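Side-chain contacts in MHC class I antigen (Ctenopharyngodon idella, PDB 5H5Z), which probably presents short peptides to T cells in complex with beta-2-microglobulin, as the class I molecules of other vertebrates do: residues 45-48 with 49-52; 135-138 with 139-143; 146-149 with 150-154. All coordinates share one frame; numbering follows the deposited sequence.

In the fold
All three contacts are local turns of helix in the peptide-binding platform, where two helical walls lie on an antiparallel sheet of eight strands. Contact 1 comes first along the chain, on the short helix 47-50 that follows the edge strand 43-44, with its centre about 39 Å from that of contact 2 and about 30 Å from that of contact 3. Contacts 2 and 3 are neighbours in the wall of the second half of the platform, centres about 14 Å apart, on the successive helices 134-145 and 148-170, and a probable hydrogen bond from Val148 N to Trp143 O spans the break. Both meet the bound peptide, whereas contact 1 lies beside the platform's edge.

Contact 1 (45-48 with 49-52); sequences KTEW and IRQN
Asn52 ND2 donates a hydrogen bond to Trp48 O over 2.8 Å in an almost straight line, 174° at the hydrogen. The acceptor lies in the plane of the Asn52 amide and the donor in turn lies in the carbonyl plane of Trp48, so the side-chain amide bonds to the carbonyl one turn back. At the start of the helix, Thr46 is the N-cap. Its OG1 accepts a weak bond from Ile49 N at 3.3 Å, while its carbonyl oxygen takes the N-H of Arg50. The hydroxyl owes this position to chi1 of 63°, which sets OG1 between the backbone N and the carbonyl carbon. There it also sits over the centre of one face of the Trp48 ring, 3.2 Å above the plane, and meets the CG2 branch of Ile49. The Ile49 side chain slants across beside the six-membered ring of the indole, CB lying 3.9 Å from Trp48 CE3. On the outer side the extended Arg50 chain runs back past Thr46, laying one face of its guanidinium over Thr46 N. Glu47 OE1 remains 4.1 Å from Arg50 NH1, beyond a salt bridge, with the carboxylate and guanidinium planes turned 75° apart; any attraction is probably modest. Beyond this turn, the Trp48 ring meets that of Phe32 and touches Tyr170 of helix 148-170, while Lys45 reaches Asp54 of the beta-2-microglobulin chain in a long, weak ion pair. The whole is an N-capped short helix, joining the edge of the class I platform sheet to its first helical wall.

Contact 2 (135-138 with 139-143); sequences QAVI and TKHKW
With CG1 of Val137 trans to its backbone N (chi1 179°) and CG of His141 turned beside its own N (chi1 -64°), the two side chains run side by side and point the same way. They stand one turn apart on the outer side of helix 134-145, part of the helical wall of the class I peptide-binding groove. The CG1 methyl of Val137 meets the imidazole at NE2, 3.5 Å away, and at CD2. Their backbone is regular alpha helix: His141 N bonds to Val137 O at 3.1 Å, flanked by the matching bonds Lys140 N to Ala136 O and Lys142 N to Ile138 O. Toward the groove, Thr139 OG1, Lys142 NZ and Trp143 NE1 all hydrogen-bond to the backbone of the bound peptide, with a salt bridge from Lys142 as well, consistent with the groove end that receives the peptide's C-terminal carboxylate in other class I molecules. Thr139 OG1 also bonds to Arg82. Lys140 turns elsewhere, its ammonium bonding to Trp129 O and forming a salt bridge with Glu144. On another side of the turn, Thr139 CG2 rests over the centre of one face of the Trp143 ring, 3.7 Å above its plane.

Contact 3 (146-149 with 150-154); sequences LAVA and EQNKG
The amide of Asn152 has Val148 O and Val148 CG1 over one face, the oxygen above CG and the methyl displaced beyond the oxygen and nitrogen ends; the two side chains run side by side, pointing the same way. Asn152 OD1 comes within 3.9 Å of Val148 CG1. ND2 is 3.4 Å from Val148 O but makes no hydrogen bond to it, because the oxygen sits over the amide face whereas the N-H bonds lie in its plane; Asn152 N holds that oxygen instead, at 2.9 Å. The second flat group, the Glu150 carboxylate, folds back toward the start of the helix because its chain bends at chi2 (83°). OE1 thereby reaches Ala147 CB at 3.6 Å and lies 3.3 Å from Ala147 O, an acceptor like itself. Ala147 occupies the N-cap and has positive phi (59°), ending the preceding helix in a Schellman motif before Gln151 N takes its carbonyl in the first turn of helix 148-170. Farther on, Lys153 N bonds to Ala149 O at 2.8 Å, while its ammonium forms a salt bridge with Glu157 and a hydrogen bond to Lys124 O. The bound peptide packs on Val148 and Asn152. Backbone bonds thus hold this turn, with van der Waals contact between Val148 and Asn152 and between Ala147 CB and Glu150; the Glu150 charge would probably favour the helix dipole, a gain partly offset by nearby Ala147 O.

Contact 1 (45-48 with 49-52)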
loop_
_atom_site.group_PDB
_atom_site.type_symbol
_atom_site.label_atom_id
_atom_site.label_comp_id
_atom_site.label_asym_id
_atom_site.label_seq_id
_atom_site.Cartn_x
_atom_site.Cartn_y
_atom_site.Cartn_z
ATOM N N LYS A 45 3.595 -8.748 12.916
ATOM C CA LYS A 45 4.139 -7.490 12.415
ATOM C C LYS A 45 3.643 -6.245 13.162
ATOM O O LYS A 45 4.029 -5.141 12.817
ATOM C CB LYS A 45 3.886 -7.349 10.907
ATOM C CG LYS A 45 4.588 -8.383 10.025
ATOM C CD LYS A 45 6.114 -8.309 10.081
ATOM C CE LYS A 45 6.649 -6.996 9.518
ATOM N NZ LYS A 45 8.134 -6.985 9.419
ATOM N N THR A 46 2.791 -6.418 14.171
ATOM C CA THR A 46 2.356 -5.291 15.019
ATOM C C THR A 46 2.466 -5.641 16.497
ATOM O O THR A 46 2.429 -6.817 16.865
ATOM C CB THR A 46 0.896 -4.864 14.754
ATOM O OG1 THR A 46 0.011 -5.941 15.091
ATOM C CG2 THR A 46 0.682 -4.474 13.313
ATOM N N GLU A 47 2.591 -4.620 17.343
ATOM C CA GLU A 47 2.596 -4.825 18.793
ATOM C C GLU A 47 1.283 -5.428 19.293
ATOM O O GLU A 47 1.292 -6.265 20.196
ATOM C CB GLU A 47 2.909 -3.524 19.533
ATOM C CG GLU A 47 4.346 -3.047 19.373
ATOM C CD GLU A 47 5.289 -3.583 20.439
ATOM O OE1 GLU A 47 5.396 -4.821 20.584
ATOM O OE2 GLU A 47 5.939 -2.756 21.121
ATOM N N TRP A 48 0.159 -5.029 18.698
ATOM C CA TRP A 48 -1.137 -5.523 19.186
ATOM C C TRP A 48 -1.366 -7.017 18.949
ATOM O O TRP A 48 -2.021 -7.663 19.766
ATOM C CB TRP A 48 -2.321 -4.665 18.719
ATOM C CG TRP A 48 -2.493 -4.526 17.234
ATOM C CD1 TRP A 48 -2.129 -3.454 16.463
ATOM C CD2 TRP A 48 -3.109 -5.468 16.347
ATOM N NE1 TRP A 48 -2.464 -3.678 15.148
ATOM C CE2 TRP A 48 -3.060 -4.910 15.047
ATOM C CE3 TRP A 48 -3.675 -6.742 16.517
ATOM C CZ2 TRP A 48 -3.573 -5.576 13.926
ATOM C CZ3 TRP A 48 -4.182 -7.403 15.402
ATOM C CH2 TRP A 48 -4.124 -6.816 14.118
ATOM N N ILE A 49 -0.843 -7.568 17.850
ATOM C CA ILE A 49 -0.931 -9.015 17.632
ATOM C C ILE A 49 0.067 -9.774 18.517
ATOM O O ILE A 49 -0.261 -10.846 19.032
ATOM C CB ILE A 49 -0.868 -9.433 16.129
ATOM C CG1 ILE A 49 -1.290 -10.897 15.945
ATOM C CG2 ILE A 49 0.503 -9.184 15.505
ATOM C CD1 ILE A 49 -2.770 -11.148 16.151
ATOM N N ARG A 50 1.257 -9.199 18.715
ATOM C CA ARG A 50 2.289 -9.785 19.585
ATOM C C ARG A 50 1.808 -9.937 21.025
ATOM O O ARG A 50 2.098 -10.936 21.683
ATOM C CB ARG A 50 3.570 -8.941 19.585
ATOM C CG ARG A 50 4.374 -8.982 18.299
ATOM C CD ARG A 50 5.693 -8.243 18.454
ATOM N NE ARG A 50 6.419 -8.159 17.187
ATOM C CZ ARG A 50 6.415 -7.101 16.376
ATOM N NH1 ARG A 50 5.728 -6.009 16.693
ATOM N NH2 ARG A 50 7.109 -7.134 15.244
ATOM N N GLN A 51 1.073 -8.939 21.505
ATOM C CA GLN A 51 0.638 -8.903 22.900
ATOM C C GLN A 51 -0.544 -9.830 23.174
ATOM O O GLN A 51 -0.859 -10.121 24.333
ATOM C CB GLN A 51 0.285 -7.471 23.301
ATOM C CG GLN A 51 1.491 -6.553 23.430
ATOM C CD GLN A 51 1.142 -5.183 23.981
ATOM O OE1 GLN A 51 0.110 -4.602 23.641
ATOM N NE2 GLN A 51 2.013 -4.652 24.827
ATOM N N ASN A 52 -1.183 -10.307 22.109
ATOM C CA ASN A 52 -2.468 -10.987 22.236
ATOM C C ASN A 52 -2.556 -12.396 21.659
ATOM O O ASN A 52 -3.509 -13.122 21.941
ATOM C CB ASN A 52 -3.574 -10.100 21.683
ATOM C CG ASN A 52 -3.872 -8.929 22.590
ATOM O OD1 ASN A 52 -4.470 -9.098 23.654
ATOM N ND2 ASN A 52 -3.447 -7.736 22.183
#

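Contact 2 (135-138 with 139-143)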
loop_
_atom_site.group_PDB
_atom_site.type_symbol
_atom_site.label_atom_id
_atom_site.label_comp_id
_atom_site.label_asym_id
_atom_site.label_seq_id
_atom_site.Cartn_x
_atom_site.Cartn_y
_atom_site.Cartn_z
ATOM N N GLN A 135 -9.430 -20.111 -20.192
ATOM C CA GLN A 135 -8.486 -20.870 -19.366
ATOM C C GLN A 135 -8.998 -21.054 -17.942
ATOM O O GLN A 135 -8.709 -22.064 -17.299
ATOM C CB GLN A 135 -7.112 -20.188 -19.329
ATOM C CG GLN A 135 -6.341 -20.212 -20.641
ATOM C CD GLN A 135 -6.722 -19.083 -21.588
ATOM O OE1 GLN A 135 -7.643 -18.302 -21.327
ATOM N NE2 GLN A 135 -6.007 -18.996 -22.704
ATOM N N ALA A 136 -9.760 -20.078 -17.452
ATOM C CA ALA A 136 -10.304 -20.136 -16.096
ATOM C C ALA A 136 -11.562 -20.994 -15.969
ATOM O O ALA A 136 -11.926 -21.402 -14.864
ATOM C CB ALA A 136 -10.560 -18.732 -15.566
ATOM N N VAL A 137 -12.221 -21.270 -17.094
ATOM C CA VAL A 137 -13.508 -21.990 -17.083
ATOM C C VAL A 137 -13.388 -23.421 -16.538
ATOM O O VAL A 137 -14.271 -23.890 -15.812
ATOM C CB VAL A 137 -14.190 -21.967 -18.474
ATOM C CG1 VAL A 137 -15.509 -22.729 -18.458
ATOM C CG2 VAL A 137 -14.432 -20.531 -18.918
ATOM N N ILE A 138 -12.297 -24.106 -16.874
ATOM C CA ILE A 138 -12.032 -25.442 -16.324
ATOM C C ILE A 138 -11.991 -25.400 -14.792
ATOM O O ILE A 138 -12.555 -26.273 -14.125
ATOM C CB ILE A 138 -10.731 -26.047 -16.887
ATOM C CG1 ILE A 138 -10.865 -26.272 -18.398
ATOM C CG2 ILE A 138 -10.381 -27.353 -16.177
ATOM C CD1 ILE A 138 -9.550 -26.506 -19.106
ATOM N N THR A 139 -11.341 -24.375 -14.246
ATOM C CA THR A 139 -11.265 -24.160 -12.793
ATOM C C THR A 139 -12.649 -23.876 -12.199
ATOM O O THR A 139 -13.016 -24.444 -11.165
ATOM C CB THR A 139 -10.266 -23.035 -12.449
ATOM O OG1 THR A 139 -8.945 -23.452 -12.817
ATOM C CG2 THR A 139 -10.292 -22.687 -10.950
ATOM N N LYS A 140 -13.410 -23.007 -12.865
ATOM C CA LYS A 140 -14.793 -22.717 -12.483
ATOM C C LYS A 140 -15.614 -24.000 -12.266
ATOM O O LYS A 140 -16.249 -24.170 -11.220
ATOM C CB LYS A 140 -15.444 -21.819 -13.543
ATOM C CG LYS A 140 -16.953 -21.656 -13.433
ATOM C CD LYS A 140 -17.500 -20.856 -14.610
ATOM C CE LYS A 140 -19.017 -20.731 -14.555
ATOM N NZ LYS A 140 -19.488 -19.997 -13.344
ATOM N N HIS A 141 -15.589 -24.905 -13.244
ATOM C CA HIS A 141 -16.353 -26.156 -13.146
ATOM C C HIS A 141 -15.845 -27.082 -12.041
ATOM O O HIS A 141 -16.641 -27.670 -11.305
ATOM C CB HIS A 141 -16.381 -26.899 -14.486
ATOM C CG HIS A 141 -17.089 -26.157 -15.579
ATOM N ND1 HIS A 141 -18.283 -25.497 -15.383
ATOM C CD2 HIS A 141 -16.777 -25.990 -16.886
ATOM C CE1 HIS A 141 -18.670 -24.944 -16.518
ATOM N NE2 HIS A 141 -17.775 -25.231 -17.447
ATOM N N LYS A 142 -14.523 -27.204 -11.930
ATOM C CA LYS A 142 -13.907 -28.020 -10.886
ATOM C C LYS A 142 -14.294 -27.506 -9.506
ATOM O O LYS A 142 -14.695 -28.283 -8.636
ATOM C CB LYS A 142 -12.381 -28.027 -11.028
ATOM C CG LYS A 142 -11.672 -28.862 -9.970
ATOM C CD LYS A 142 -10.186 -28.552 -9.913
ATOM C CE LYS A 142 -9.548 -29.212 -8.704
ATOM N NZ LYS A 142 -8.067 -29.255 -8.823
ATOM N N TRP A 143 -14.180 -26.193 -9.315
ATOM C CA TRP A 143 -14.457 -25.591 -8.009
ATOM C C TRP A 143 -15.932 -25.645 -7.630
ATOM O O TRP A 143 -16.271 -25.833 -6.459
ATOM C CB TRP A 143 -13.902 -24.171 -7.959
ATOM C CG TRP A 143 -12.423 -24.160 -7.705
ATOM C CD1 TRP A 143 -11.575 -25.237 -7.733
ATOM C CD2 TRP A 143 -11.613 -23.023 -7.404
ATOM N NE1 TRP A 143 -10.294 -24.841 -7.455
ATOM C CE2 TRP A 143 -10.285 -23.486 -7.249
ATOM C CE3 TRP A 143 -11.877 -21.658 -7.237
ATOM C CZ2 TRP A 143 -9.226 -22.635 -6.936
ATOM C CZ3 TRP A 143 -10.819 -20.807 -6.938
ATOM C CH2 TRP A 143 -9.510 -21.300 -6.791
#

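Contact 3 (146-149 with 150-154)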
loop_
_atom_site.group_PDB
_atom_site.type_symbol
_atom_site.label_atom_id
_atom_site.label_comp_id
_atom_site.label_asym_id
_atom_site.label_seq_id
_atom_site.Cartn_x
_atom_site.Cartn_y
_atom_site.Cartn_z
ATOM N N LEU A 146 -16.555 -29.073 -6.354
ATOM C CA LEU A 146 -15.931 -29.291 -5.045
ATOM C C LEU A 146 -16.489 -28.393 -3.932
ATOM O O LEU A 146 -15.995 -28.430 -2.800
ATOM C CB LEU A 146 -14.404 -29.156 -5.142
ATOM C CG LEU A 146 -13.667 -30.222 -5.966
ATOM C CD1 LEU A 146 -12.235 -29.791 -6.231
ATOM C CD2 LEU A 146 -13.701 -31.596 -5.304
ATOM N N ALA A 147 -17.519 -27.609 -4.261
ATOM C CA ALA A 147 -18.190 -26.689 -3.324
ATOM C C ALA A 147 -17.268 -25.629 -2.708
ATOM O O ALA A 147 -17.477 -25.185 -1.563
ATOM C CB ALA A 147 -18.944 -27.459 -2.242
ATOM N N VAL A 148 -16.270 -25.209 -3.486
ATOM C CA VAL A 148 -15.269 -24.235 -3.045
ATOM C C VAL A 148 -15.903 -22.891 -2.674
ATOM O O VAL A 148 -15.511 -22.282 -1.678
ATOM C CB VAL A 148 -14.151 -24.038 -4.104
ATOM C CG1 VAL A 148 -13.187 -22.933 -3.686
ATOM C CG2 VAL A 148 -13.388 -25.337 -4.319
ATOM N N ALA A 149 -16.877 -22.441 -3.468
ATOM C CA ALA A 149 -17.601 -21.192 -3.189
ATOM C C ALA A 149 -18.283 -21.230 -1.825
ATOM O O ALA A 149 -18.233 -20.263 -1.055
ATOM C CB ALA A 149 -18.626 -20.915 -4.276
ATOM N N GLU A 150 -18.920 -22.357 -1.527
ATOM C CA GLU A 150 -19.579 -22.536 -0.240
ATOM C C GLU A 150 -18.593 -22.422 0.925
ATOM O O GLU A 150 -18.882 -21.741 1.919
ATOM C CB GLU A 150 -20.331 -23.872 -0.197
ATOM C CG GLU A 150 -21.633 -23.900 -0.995
ATOM C CD GLU A 150 -21.444 -24.175 -2.482
ATOM O OE1 GLU A 150 -20.294 -24.149 -2.975
ATOM O OE2 GLU A 150 -22.460 -24.422 -3.166
ATOM N N GLN A 151 -17.436 -23.078 0.799
ATOM C CA GLN A 151 -16.420 -23.061 1.855
ATOM C C GLN A 151 -15.924 -21.640 2.066
ATOM O O GLN A 151 -15.841 -21.159 3.202
ATOM C CB GLN A 151 -15.245 -23.985 1.517
ATOM C CG GLN A 151 -14.338 -24.328 2.701
ATOM C CD GLN A 151 -13.372 -23.221 3.099
ATOM O OE1 GLN A 151 -13.053 -23.058 4.283
ATOM N NE2 GLN A 151 -12.896 -22.458 2.117
ATOM N N ASN A 152 -15.600 -20.984 0.953
ATOM C CA ASN A 152 -15.078 -19.628 0.958
ATOM C C ASN A 152 -16.074 -18.633 1.552
ATOM O O ASN A 152 -15.696 -17.803 2.373
ATOM C CB ASN A 152 -14.696 -19.206 -0.466
ATOM C CG ASN A 152 -13.395 -19.834 -0.953
ATOM O OD1 ASN A 152 -12.913 -19.474 -2.017
ATOM N ND2 ASN A 152 -12.820 -20.761 -0.182
ATOM N N LYS A 153 -17.339 -18.725 1.137
ATOM C CA LYS A 153 -18.420 -17.924 1.731
ATOM C C LYS A 153 -18.542 -18.160 3.239
ATOM O O LYS A 153 -18.682 -17.201 4.012
ATOM C CB LYS A 153 -19.751 -18.204 1.022
ATOM C CG LYS A 153 -20.964 -17.496 1.610
ATOM C CD LYS A 153 -22.247 -18.037 0.997
ATOM C CE LYS A 153 -23.493 -17.480 1.668
ATOM N NZ LYS A 153 -23.753 -16.063 1.290
ATOM N N GLY A 154 -18.487 -19.428 3.655
ATOM C CA GLY A 154 -18.500 -19.769 5.079
ATOM C C GLY A 154 -17.375 -19.086 5.836
ATOM O O GLY A 154 -17.594 -18.485 6.896
#